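Protein phosphatase 2C (Toxoplasma gondii, PDB 3D8K) probably removes phosphate from phosphoserine and phosphothreonine residues of proteins, as a metal-dependent phosphatase of the PP2C family. Local coordinates at residues C[70-76]-C[88-92]; C[123-128]-C[255-260]; C[271-276]-C[310-316]. All blocks are in the same frame, centred on the assembly; numbering follows the deposited sequence.

Interaction 1: C[70-76]-C[88-92]; sequences VMNYLND and QFERM. With SO4 (sulfate ion), chain H.
Helices 61-74 and 82-97 form a helix pair of the PP2C fold, and Tyr73 meets Gln88, Arg91 and Met92 where their segments 70-74 and 88-92 approach at 10.0 Å between axes, their directions 137° apart. Met92, a selenomethionine, lays its CG over one face of the Tyr73 ring, 3.6 Å from CG to the ring centroid, a CH-pi contact; its SE lies obliquely to the same ring at 5.0 Å from the centroid, a Met-aromatic contact. With chi3 at 69° the chain of Met92 then folds, and its CE reaches CG2 of Val70 (3.9 Å). Gln88 passes its CG beside CB of Tyr73, while its NE2 stands at the ring edge, 3.5 Å from Tyr73 CD2. Arg91 CB comes to that edge too, before the extended chain runs outward to a sulfate, probably from the crystallisation liquor: NH1 bonds O3 at 2.8 Å, and NH2 bonds O1 almost straight. Arg78 of the same chain and Arg156 of the second subunit also hold the sulfate. Tyr73 OH is bonded to Asp95 of helix 82-97, Trp65 packs on Tyr73 and Leu66 on Met92, and Leu74 packs against strands 48-55 and 106-115.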
loop_
_atom_site.group_PDB
_atom_site.type_symbol
_atom_site.label_atom_id
_atom_site.label_comp_id
_atom_site.label_asym_id
_atom_site.label_seq_id
_atom_site.Cartn_x
_atom_site.Cartn_y
_atom_site.Cartn_z
ATOM N N VAL C 70 -20.731 16.478 5.137
ATOM C CA VAL C 70 -21.443 15.213 5.154
ATOM C C VAL C 70 -20.599 13.934 5.169
ATOM O O VAL C 70 -20.926 12.979 5.890
ATOM C CB VAL C 70 -22.474 15.143 4.009
ATOM C CG1 VAL C 70 -21.782 15.045 2.663
ATOM C CG2 VAL C 70 -23.405 13.972 4.255
HETATM N N MSE C 71 -19.522 13.900 4.390
HETATM C CA MSE C 71 -18.671 12.719 4.370
HETATM C C MSE C 71 -17.987 12.518 5.741
HETATM O O MSE C 71 -17.515 11.415 6.059
HETATM C CB MSE C 71 -17.648 12.839 3.243
HETATM C CG MSE C 71 -18.269 12.864 1.847
HETATM SE SE MSE C 71 -19.205 11.191 1.393
HETATM C CE MSE C 71 -20.954 12.014 1.105
ATOM N N ASN C 72 -17.949 13.576 6.557
ATOM C CA ASN C 72 -17.368 13.479 7.898
ATOM C C ASN C 72 -18.294 12.592 8.719
ATOM O O ASN C 72 -17.856 11.673 9.404
ATOM C CB ASN C 72 -17.298 14.849 8.580
ATOM C CG ASN C 72 -16.094 15.664 8.152
ATOM O OD1 ASN C 72 -16.013 16.870 8.428
ATOM N ND2 ASN C 72 -15.148 15.014 7.483
ATOM N N TYR C 73 -19.585 12.886 8.653
ATOM C CA TYR C 73 -20.556 12.117 9.392
ATOM C C TYR C 73 -20.751 10.738 8.780
ATOM O O TYR C 73 -20.760 9.741 9.490
ATOM C CB TYR C 73 -21.883 12.872 9.445
ATOM C CG TYR C 73 -21.781 14.174 10.207
ATOM C CD1 TYR C 73 -21.093 15.267 9.672
ATOM C CD2 TYR C 73 -22.333 14.302 11.490
ATOM C CE1 TYR C 73 -20.954 16.450 10.391
ATOM C CE2 TYR C 73 -22.198 15.483 12.216
ATOM C CZ TYR C 73 -21.507 16.549 11.659
ATOM O OH TYR C 73 -21.374 17.717 12.361
ATOM N N LEU C 74 -20.896 10.678 7.461
ATOM C CA LEU C 74 -21.093 9.396 6.786
ATOM C C LEU C 74 -20.044 8.328 7.138
ATOM O O LEU C 74 -20.359 7.134 7.194
ATOM C CB LEU C 74 -21.176 9.613 5.270
ATOM C CG LEU C 74 -22.611 9.610 4.716
ATOM C CD1 LEU C 74 -23.600 10.043 5.788
ATOM C CD2 LEU C 74 -22.697 10.509 3.495
ATOM N N ASN C 75 -18.812 8.752 7.400
ATOM C CA ASN C 75 -17.770 7.811 7.773
ATOM C C ASN C 75 -17.952 7.352 9.211
ATOM O O ASN C 75 -17.104 6.663 9.768
ATOM C CB ASN C 75 -16.393 8.443 7.597
ATOM C CG ASN C 75 -15.886 8.320 6.186
ATOM O OD1 ASN C 75 -15.740 7.209 5.661
ATOM N ND2 ASN C 75 -15.621 9.453 5.550
ATOM N N ASP C 76 -19.068 7.741 9.809
ATOM C CA ASP C 76 -19.366 7.360 11.176
ATOM C C ASP C 76 -20.441 6.287 11.199
ATOM O O ASP C 76 -20.712 5.696 12.246
ATOM C CB ASP C 76 -19.800 8.581 11.975
ATOM C CG ASP C 76 -18.629 9.484 12.332
ATOM O OD1 ASP C 76 -18.801 10.731 12.352
ATOM O OD2 ASP C 76 -17.538 8.938 12.601
ATOM N N GLN C 88 -27.203 9.807 11.918
ATOM C CA GLN C 88 -26.223 10.781 11.466
ATOM C C GLN C 88 -26.930 12.077 11.068
ATOM O O GLN C 88 -26.392 13.177 11.251
ATOM C CB GLN C 88 -25.436 10.204 10.293
ATOM C CG GLN C 88 -23.938 10.408 10.397
ATOM C CD GLN C 88 -23.372 9.999 11.750
ATOM O OE1 GLN C 88 -23.654 8.914 12.259
ATOM N NE2 GLN C 88 -22.554 10.863 12.328
ATOM N N PHE C 89 -28.135 11.943 10.523
ATOM C CA PHE C 89 -28.899 13.117 10.134
ATOM C C PHE C 89 -29.126 13.934 11.390
ATOM O O PHE C 89 -29.139 15.160 11.344
ATOM C CB PHE C 89 -30.246 12.720 9.532
ATOM C CG PHE C 89 -30.239 12.635 8.041
ATOM C CD1 PHE C 89 -29.520 11.632 7.389
ATOM C CD2 PHE C 89 -30.927 13.582 7.274
ATOM C CE1 PHE C 89 -29.477 11.572 5.989
ATOM C CE2 PHE C 89 -30.895 13.533 5.874
ATOM C CZ PHE C 89 -30.165 12.524 5.230
ATOM N N GLU C 90 -29.291 13.235 12.511
ATOM C CA GLU C 90 -29.525 13.877 13.793
ATOM C C GLU C 90 -28.342 14.760 14.143
ATOM O O GLU C 90 -28.483 15.968 14.333
ATOM C CB GLU C 90 -29.732 12.819 14.883
ATOM C CG GLU C 90 -29.899 13.382 16.307
ATOM C CD GLU C 90 -28.569 13.673 17.002
ATOM O OE1 GLU C 90 -28.576 14.326 18.068
ATOM O OE2 GLU C 90 -27.515 13.241 16.491
ATOM N N ARG C 91 -27.174 14.136 14.212
ATOM C CA ARG C 91 -25.940 14.825 14.538
ATOM C C ARG C 91 -25.710 16.014 13.627
ATOM O O ARG C 91 -25.447 17.116 14.093
ATOM C CB ARG C 91 -24.762 13.860 14.429
ATOM C CG ARG C 91 -24.914 12.675 15.334
ATOM C CD ARG C 91 -23.703 11.795 15.351
ATOM N NE ARG C 91 -23.860 10.780 16.382
ATOM C CZ ARG C 91 -22.969 9.834 16.649
ATOM N NH1 ARG C 91 -21.839 9.765 15.958
ATOM N NH2 ARG C 91 -23.213 8.955 17.612
HETATM N N MSE C 92 -25.807 15.784 12.322
HETATM C CA MSE C 92 -25.599 16.850 11.361
HETATM C C MSE C 92 -26.520 18.017 11.669
HETATM O O MSE C 92 -26.055 19.127 11.909
HETATM C CB MSE C 92 -25.863 16.354 9.943
HETATM C CG MSE C 92 -24.893 15.301 9.457
HETATM SE SE MSE C 92 -25.342 14.760 7.631
HETATM C CE MSE C 92 -24.806 16.483 6.839
HETATM S S SO4 H . -20.466 6.331 17.079
HETATM O O1 SO4 H . -21.279 6.453 18.296
HETATM O O2 SO4 H . -20.269 4.916 16.758
HETATM O O3 SO4 H . -21.156 7.004 15.974
HETATM O O4 SO4 H . -19.149 6.944 17.286
#

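Interaction 2: C[123-128]-C[255-260]; sequences VVGRQI and TTFFAY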
loop_
_atom_site.group_PDB
_atom_site.type_symbol
_atom_site.label_atom_id
_atom_site.label_comp_id
_atom_site.label_asym_id
_atom_site.label_seq_id
_atom_site.Cartn_x
_atom_site.Cartn_y
_atom_site.Cartn_z
ATOM N N VAL C 123 -39.499 -8.386 -1.061
ATOM C CA VAL C 123 -39.623 -7.241 -1.947
ATOM C C VAL C 123 -40.989 -6.911 -2.530
ATOM O O VAL C 123 -41.772 -7.796 -2.878
ATOM C CB VAL C 123 -38.652 -7.400 -3.146
ATOM C CG1 VAL C 123 -38.727 -6.187 -4.057
ATOM C CG2 VAL C 123 -37.243 -7.616 -2.641
ATOM N N VAL C 124 -41.236 -5.610 -2.649
ATOM C CA VAL C 124 -42.447 -5.076 -3.243
ATOM C C VAL C 124 -41.999 -4.441 -4.551
ATOM O O VAL C 124 -41.512 -3.299 -4.569
ATOM C CB VAL C 124 -43.100 -3.960 -2.399
ATOM C CG1 VAL C 124 -44.342 -3.440 -3.113
ATOM C CG2 VAL C 124 -43.464 -4.478 -1.037
ATOM N N GLY C 125 -42.166 -5.194 -5.632
ATOM C CA GLY C 125 -41.800 -4.711 -6.949
ATOM C C GLY C 125 -40.640 -3.741 -6.973
ATOM O O GLY C 125 -40.834 -2.531 -7.168
ATOM N N ARG C 126 -39.442 -4.273 -6.755
ATOM C CA ARG C 126 -38.201 -3.493 -6.775
ATOM C C ARG C 126 -37.774 -2.888 -5.445
ATOM O O ARG C 126 -36.588 -2.765 -5.182
ATOM C CB ARG C 126 -38.260 -2.386 -7.841
ATOM C CG ARG C 126 -37.102 -2.386 -8.838
ATOM C CD ARG C 126 -36.984 -3.709 -9.569
ATOM N NE ARG C 126 -35.855 -3.724 -10.497
ATOM C CZ ARG C 126 -35.939 -3.413 -11.786
ATOM N NH1 ARG C 126 -37.102 -3.065 -12.311
ATOM N NH2 ARG C 126 -34.858 -3.447 -12.547
ATOM N N GLN C 127 -38.718 -2.513 -4.596
ATOM C CA GLN C 127 -38.336 -1.940 -3.317
ATOM C C GLN C 127 -38.063 -3.063 -2.354
ATOM O O GLN C 127 -38.791 -4.029 -2.306
ATOM C CB GLN C 127 -39.440 -1.059 -2.744
ATOM C CG GLN C 127 -38.911 -0.009 -1.749
ATOM C CD GLN C 127 -39.975 0.986 -1.279
ATOM O OE1 GLN C 127 -40.922 1.313 -2.008
ATOM N NE2 GLN C 127 -39.803 1.490 -0.068
ATOM N N ILE C 128 -36.999 -2.942 -1.587
ATOM C CA ILE C 128 -36.675 -3.968 -0.624
ATOM C C ILE C 128 -37.306 -3.606 0.715
ATOM O O ILE C 128 -37.029 -2.542 1.286
ATOM C CB ILE C 128 -35.146 -4.106 -0.489
ATOM C CG1 ILE C 128 -34.574 -4.616 -1.816
ATOM C CG2 ILE C 128 -34.798 -5.019 0.672
ATOM C CD1 ILE C 128 -33.086 -4.686 -1.860
ATOM N N THR C 255 -35.402 4.811 2.012
ATOM C CA THR C 255 -35.930 3.690 1.241
ATOM C C THR C 255 -34.792 2.849 0.675
ATOM O O THR C 255 -33.659 3.327 0.565
ATOM C CB THR C 255 -36.804 4.186 0.067
ATOM O OG1 THR C 255 -36.064 5.125 -0.728
ATOM C CG2 THR C 255 -38.062 4.856 0.580
ATOM N N THR C 256 -35.087 1.598 0.320
ATOM C CA THR C 256 -34.074 0.713 -0.254
ATOM C C THR C 256 -34.637 -0.020 -1.468
ATOM O O THR C 256 -35.778 -0.469 -1.447
ATOM C CB THR C 256 -33.593 -0.330 0.761
ATOM O OG1 THR C 256 -33.251 0.318 1.988
ATOM C CG2 THR C 256 -32.363 -1.046 0.237
ATOM N N PHE C 257 -33.834 -0.121 -2.526
ATOM C CA PHE C 257 -34.223 -0.785 -3.771
ATOM C C PHE C 257 -33.007 -1.479 -4.384
ATOM O O PHE C 257 -31.870 -1.153 -4.065
ATOM C CB PHE C 257 -34.692 0.225 -4.825
ATOM C CG PHE C 257 -35.925 1.010 -4.459
ATOM C CD1 PHE C 257 -35.917 1.912 -3.395
ATOM C CD2 PHE C 257 -37.080 0.907 -5.240
ATOM C CE1 PHE C 257 -37.026 2.695 -3.119
ATOM C CE2 PHE C 257 -38.192 1.692 -4.965
ATOM C CZ PHE C 257 -38.164 2.588 -3.904
ATOM N N PHE C 258 -33.242 -2.431 -5.277
ATOM C CA PHE C 258 -32.134 -3.081 -5.961
ATOM C C PHE C 258 -32.314 -2.748 -7.431
ATOM O O PHE C 258 -33.425 -2.489 -7.877
ATOM C CB PHE C 258 -32.143 -4.594 -5.767
ATOM C CG PHE C 258 -33.287 -5.275 -6.420
ATOM C CD1 PHE C 258 -34.573 -5.133 -5.925
ATOM C CD2 PHE C 258 -33.087 -6.053 -7.547
ATOM C CE1 PHE C 258 -35.647 -5.753 -6.543
ATOM C CE2 PHE C 258 -34.153 -6.681 -8.181
ATOM C CZ PHE C 258 -35.442 -6.530 -7.674
ATOM N N ALA C 259 -31.219 -2.728 -8.174
ATOM C CA ALA C 259 -31.266 -2.417 -9.589
ATOM C C ALA C 259 -30.360 -3.378 -10.297
ATOM O O ALA C 259 -29.308 -3.743 -9.786
ATOM C CB ALA C 259 -30.791 -1.018 -9.838
ATOM N N TYR C 260 -30.774 -3.780 -11.488
ATOM C CA TYR C 260 -30.006 -4.715 -12.285
ATOM C C TYR C 260 -28.970 -3.927 -13.062
ATOM O O TYR C 260 -29.145 -2.731 -13.276
ATOM C CB TYR C 260 -30.949 -5.445 -13.246
ATOM C CG TYR C 260 -31.933 -6.401 -12.588
ATOM C CD1 TYR C 260 -31.484 -7.515 -11.893
ATOM C CD2 TYR C 260 -33.319 -6.215 -12.709
ATOM C CE1 TYR C 260 -32.377 -8.429 -11.331
ATOM C CE2 TYR C 260 -34.226 -7.125 -12.155
ATOM C CZ TYR C 260 -33.746 -8.237 -11.464
ATOM O OH TYR C 260 -34.623 -9.178 -10.921
HETATM O O HOH W 1 -37.558 0.165 1.333
#
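Arg126 stretches along segment 255-260 from Phe257 to Tyr260, a guide to the contact. CB lies 4.4 Å from CD2 of Phe257. Chi2, at 57°, bends the chain beyond CG, which passes the carbonyl O of Phe258, and carries CD to CZ of the Phe258 ring at 3.7 Å. NE then sits over a face of that ring. The guanidinium carbon is too distant from the ring for more than a weak cation-pi attraction, and at the tip NH2 approaches CD2 of Tyr260 obliquely. NH2 is held by a hydrogen bond to Ser182 OG and a salt bridge to Asp263.

Arg126 occupies the two-residue turn of a beta hairpin, with Gly125, closed by Gln127 N to Val124 O; both turn residues have positive phi. The return bond from Val124 N to Gln127 O is less sure, that oxygen being crowded in the model. The hairpin is an excursion from the PP2C sandwich, and it returns to touch edge strand 253-259 of the six-stranded sheet through a single antiparallel bridge. Gln127 and Phe257 are its non-hydrogen-bonded pair, flanked by Ile128 N to Thr256 O at 2.8 Å and a weak bond from Phe258 N to Arg126 O at 3.4 Å. Gln127, extended through chi2, lays CG over a face of the Phe257 ring, 3.6 Å from CG to the centroid, with its amide only 17° from the ring plane. Its NE2 donates to a water that also accepts from Thr256 N and donates to Ile128 O. Ile128 CD1 packs on Phe258 CB at 4.0 Å.

Interaction 3: C[271-276]-C[310-316]; sequences GAFAHF and RKVTKNI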
loop_
_atom_site.group_PDB
_atom_site.type_symbol
_atom_site.label_atom_id
_atom_site.label_comp_id
_atom_site.label_asym_id
_atom_site.label_seq_id
_atom_site.Cartn_x
_atom_site.Cartn_y
_atom_site.Cartn_z
ATOM N N GLY C 271 -36.205 22.139 -8.720
ATOM C CA GLY C 271 -36.261 22.923 -9.938
ATOM C C GLY C 271 -36.203 22.067 -11.193
ATOM O O GLY C 271 -36.916 22.319 -12.157
ATOM N N ALA C 272 -35.346 21.052 -11.181
ATOM C CA ALA C 272 -35.196 20.167 -12.326
ATOM C C ALA C 272 -36.538 19.619 -12.788
ATOM O O ALA C 272 -36.828 19.598 -13.981
ATOM C CB ALA C 272 -34.259 19.018 -11.980
ATOM N N PHE C 273 -37.369 19.195 -11.843
ATOM C CA PHE C 273 -38.655 18.609 -12.199
ATOM C C PHE C 273 -39.814 19.583 -12.026
ATOM O O PHE C 273 -40.980 19.203 -12.112
ATOM C CB PHE C 273 -38.897 17.360 -11.347
ATOM C CG PHE C 273 -37.740 16.396 -11.322
ATOM C CD1 PHE C 273 -37.784 15.275 -10.505
ATOM C CD2 PHE C 273 -36.616 16.597 -12.108
ATOM C CE1 PHE C 273 -36.723 14.371 -10.468
ATOM C CE2 PHE C 273 -35.550 15.701 -12.078
ATOM C CZ PHE C 273 -35.604 14.584 -11.256
ATOM N N ALA C 274 -39.478 20.845 -11.811
ATOM C CA ALA C 274 -40.446 21.910 -11.583
ATOM C C ALA C 274 -41.781 21.951 -12.319
ATOM O O ALA C 274 -42.826 22.039 -11.671
ATOM C CB ALA C 274 -39.762 23.240 -11.756
ATOM N N HIS C 275 -41.775 21.894 -13.650
ATOM C CA HIS C 275 -43.032 22.013 -14.396
ATOM C C HIS C 275 -43.671 20.821 -15.106
ATOM O O HIS C 275 -43.639 20.730 -16.332
ATOM C CB HIS C 275 -42.914 23.140 -15.417
ATOM C CG HIS C 275 -42.852 24.507 -14.815
ATOM N ND1 HIS C 275 -41.851 24.898 -13.955
ATOM C CD2 HIS C 275 -43.650 25.589 -14.981
ATOM C CE1 HIS C 275 -42.033 26.163 -13.618
ATOM N NE2 HIS C 275 -43.116 26.606 -14.227
ATOM N N PHE C 276 -44.292 19.930 -14.349
ATOM C CA PHE C 276 -44.959 18.795 -14.957
ATOM C C PHE C 276 -46.379 18.685 -14.442
ATOM O O PHE C 276 -46.614 18.737 -13.239
ATOM C CB PHE C 276 -44.204 17.503 -14.672
ATOM C CG PHE C 276 -43.081 17.238 -15.632
ATOM C CD1 PHE C 276 -41.772 17.565 -15.304
ATOM C CD2 PHE C 276 -43.335 16.660 -16.867
ATOM C CE1 PHE C 276 -40.733 17.316 -16.190
ATOM C CE2 PHE C 276 -42.304 16.409 -17.758
ATOM C CZ PHE C 276 -41.000 16.737 -17.417
ATOM N N ARG C 310 -38.679 24.464 -20.072
ATOM C CA ARG C 310 -39.956 24.670 -19.410
ATOM C C ARG C 310 -39.538 25.909 -18.619
ATOM O O ARG C 310 -38.363 26.278 -18.650
ATOM C CB ARG C 310 -40.295 23.488 -18.487
ATOM C CG ARG C 310 -40.667 22.209 -19.238
ATOM C CD ARG C 310 -40.975 21.020 -18.325
ATOM N NE ARG C 310 -39.784 20.481 -17.679
ATOM C CZ ARG C 310 -39.474 20.679 -16.406
ATOM N NH1 ARG C 310 -40.271 21.398 -15.637
ATOM N NH2 ARG C 310 -38.360 20.179 -15.906
ATOM N N LYS C 311 -40.441 26.576 -17.926
ATOM C CA LYS C 311 -39.984 27.757 -17.215
ATOM C C LYS C 311 -39.035 27.444 -16.061
ATOM O O LYS C 311 -39.180 26.441 -15.360
ATOM C CB LYS C 311 -41.172 28.572 -16.713
ATOM C CG LYS C 311 -41.475 29.784 -17.584
ATOM C CD LYS C 311 -40.362 30.820 -17.504
ATOM C CE LYS C 311 -40.738 32.081 -18.257
ATOM N NZ LYS C 311 -40.945 31.801 -19.697
ATOM N N VAL C 312 -38.036 28.303 -15.892
ATOM C CA VAL C 312 -37.080 28.156 -14.809
ATOM C C VAL C 312 -37.574 29.140 -13.763
ATOM O O VAL C 312 -37.941 30.271 -14.084
ATOM C CB VAL C 312 -35.638 28.550 -15.235
ATOM C CG1 VAL C 312 -35.402 28.164 -16.677
ATOM C CG2 VAL C 312 -35.393 30.046 -15.021
ATOM N N THR C 313 -37.609 28.707 -12.516
ATOM C CA THR C 313 -38.065 29.575 -11.454
ATOM C C THR C 313 -36.947 29.572 -10.429
ATOM O O THR C 313 -36.182 30.530 -10.328
ATOM C CB THR C 313 -39.379 29.035 -10.838
ATOM O OG1 THR C 313 -40.358 28.880 -11.872
ATOM C CG2 THR C 313 -39.920 29.994 -9.793
ATOM N N LYS C 314 -36.850 28.479 -9.684
ATOM C CA LYS C 314 -35.819 28.319 -8.673
ATOM C C LYS C 314 -34.542 27.969 -9.442
ATOM O O LYS C 314 -34.447 28.234 -10.644
ATOM C CB LYS C 314 -36.227 27.176 -7.750
ATOM C CG LYS C 314 -35.652 27.207 -6.336
ATOM C CD LYS C 314 -36.440 26.247 -5.445
ATOM C CE LYS C 314 -35.919 26.208 -4.019
ATOM N NZ LYS C 314 -36.754 25.314 -3.153
ATOM N N ASN C 315 -33.554 27.401 -8.759
ATOM C CA ASN C 315 -32.319 26.998 -9.425
ATOM C C ASN C 315 -32.474 25.542 -9.899
ATOM O O ASN C 315 -33.414 24.849 -9.497
ATOM C CB ASN C 315 -31.126 27.169 -8.475
ATOM C CG ASN C 315 -31.454 26.773 -7.041
ATOM O OD1 ASN C 315 -30.721 27.117 -6.110
ATOM N ND2 ASN C 315 -32.550 26.041 -6.857
ATOM N N ILE C 316 -31.565 25.077 -10.754
ATOM C CA ILE C 316 -31.668 23.722 -11.295
ATOM C C ILE C 316 -30.382 22.888 -11.218
ATOM O O ILE C 316 -29.309 23.327 -11.623
ATOM C CB ILE C 316 -32.127 23.781 -12.781
ATOM C CG1 ILE C 316 -33.449 24.539 -12.886
ATOM C CG2 ILE C 316 -32.270 22.381 -13.357
ATOM C CD1 ILE C 316 -33.868 24.833 -14.310
#
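Gly271 and Ala272 face Ile316 where two loops of the PP2C sandwich meet: segment 271-276, between strand 264-268 and helix 279-288, and segment 310-316, which joins helix 296-309 to strand 316-322. Segment 271-276 makes a type I beta turn from Gly271 to Ala274, closed by Ala274 N to Gly271 O.

Between the backbones there is a CA-H...O approach: Gly271, with no side chain in the way, brings its CA to 3.5 Å from O of Asn315, with an angle of 164° at the hydrogen. Apolar packing continues from there. Ile316 sets its CG2 against Ala272, 3.8 Å from CA and 4.1 Å from CB, while its CG1 lies near the carbonyl carbon of Gly271.

Polar contacts are carried by Arg310. Its chain bends at chi3 (-72°), which turns the guanidinium toward the carbonyl of Ala272, where NH2 makes a weak hydrogen bond of uncertain geometry to O; NH1 lies implausibly close to His275 N, also a donor, so the placement of the group is doubtful. Within 310-316, Asn315 is held by its OD1 to Asp33 N and weakly by its ND2 to Asp55, and Lys314 makes a long, weak ion pair with Asp55. By comparison with PP2C relatives, Lys314 and Asn315 probably stand where an Asp-Asn pair is usual near the metal site.

Two flat-group contacts remain. Phe276 brings CE1 over one face of the Arg310 guanidinium, 3.6 Å from CZ of Arg310, the two planes 37° apart. His275 runs alongside Lys311, whose CA lies over one face of the imidazole and whose CB is 3.7 Å from NE2; in the plane of that ring, at its edge, OG1 of Thr313 stands 3.6 Å from CE1.

How the interactions relate
The three contacts sample separate parts of one fold: none touches another, and each closes along the chain before the next opens. Interactions 1 and 2 come nearest, with centres about 25 Å apart and closest atoms about 10 Å apart. Interaction 3 is about 30 Å from interaction 1 and 28 Å from interaction 2 between centres, and interactions 1 and 3 lie on opposite sides of the chain's centre. Of the three, interaction 3 is the one beside Asp33 and Asp55, probably near the family's metal site, whereas the bound sulfate is at interaction 1.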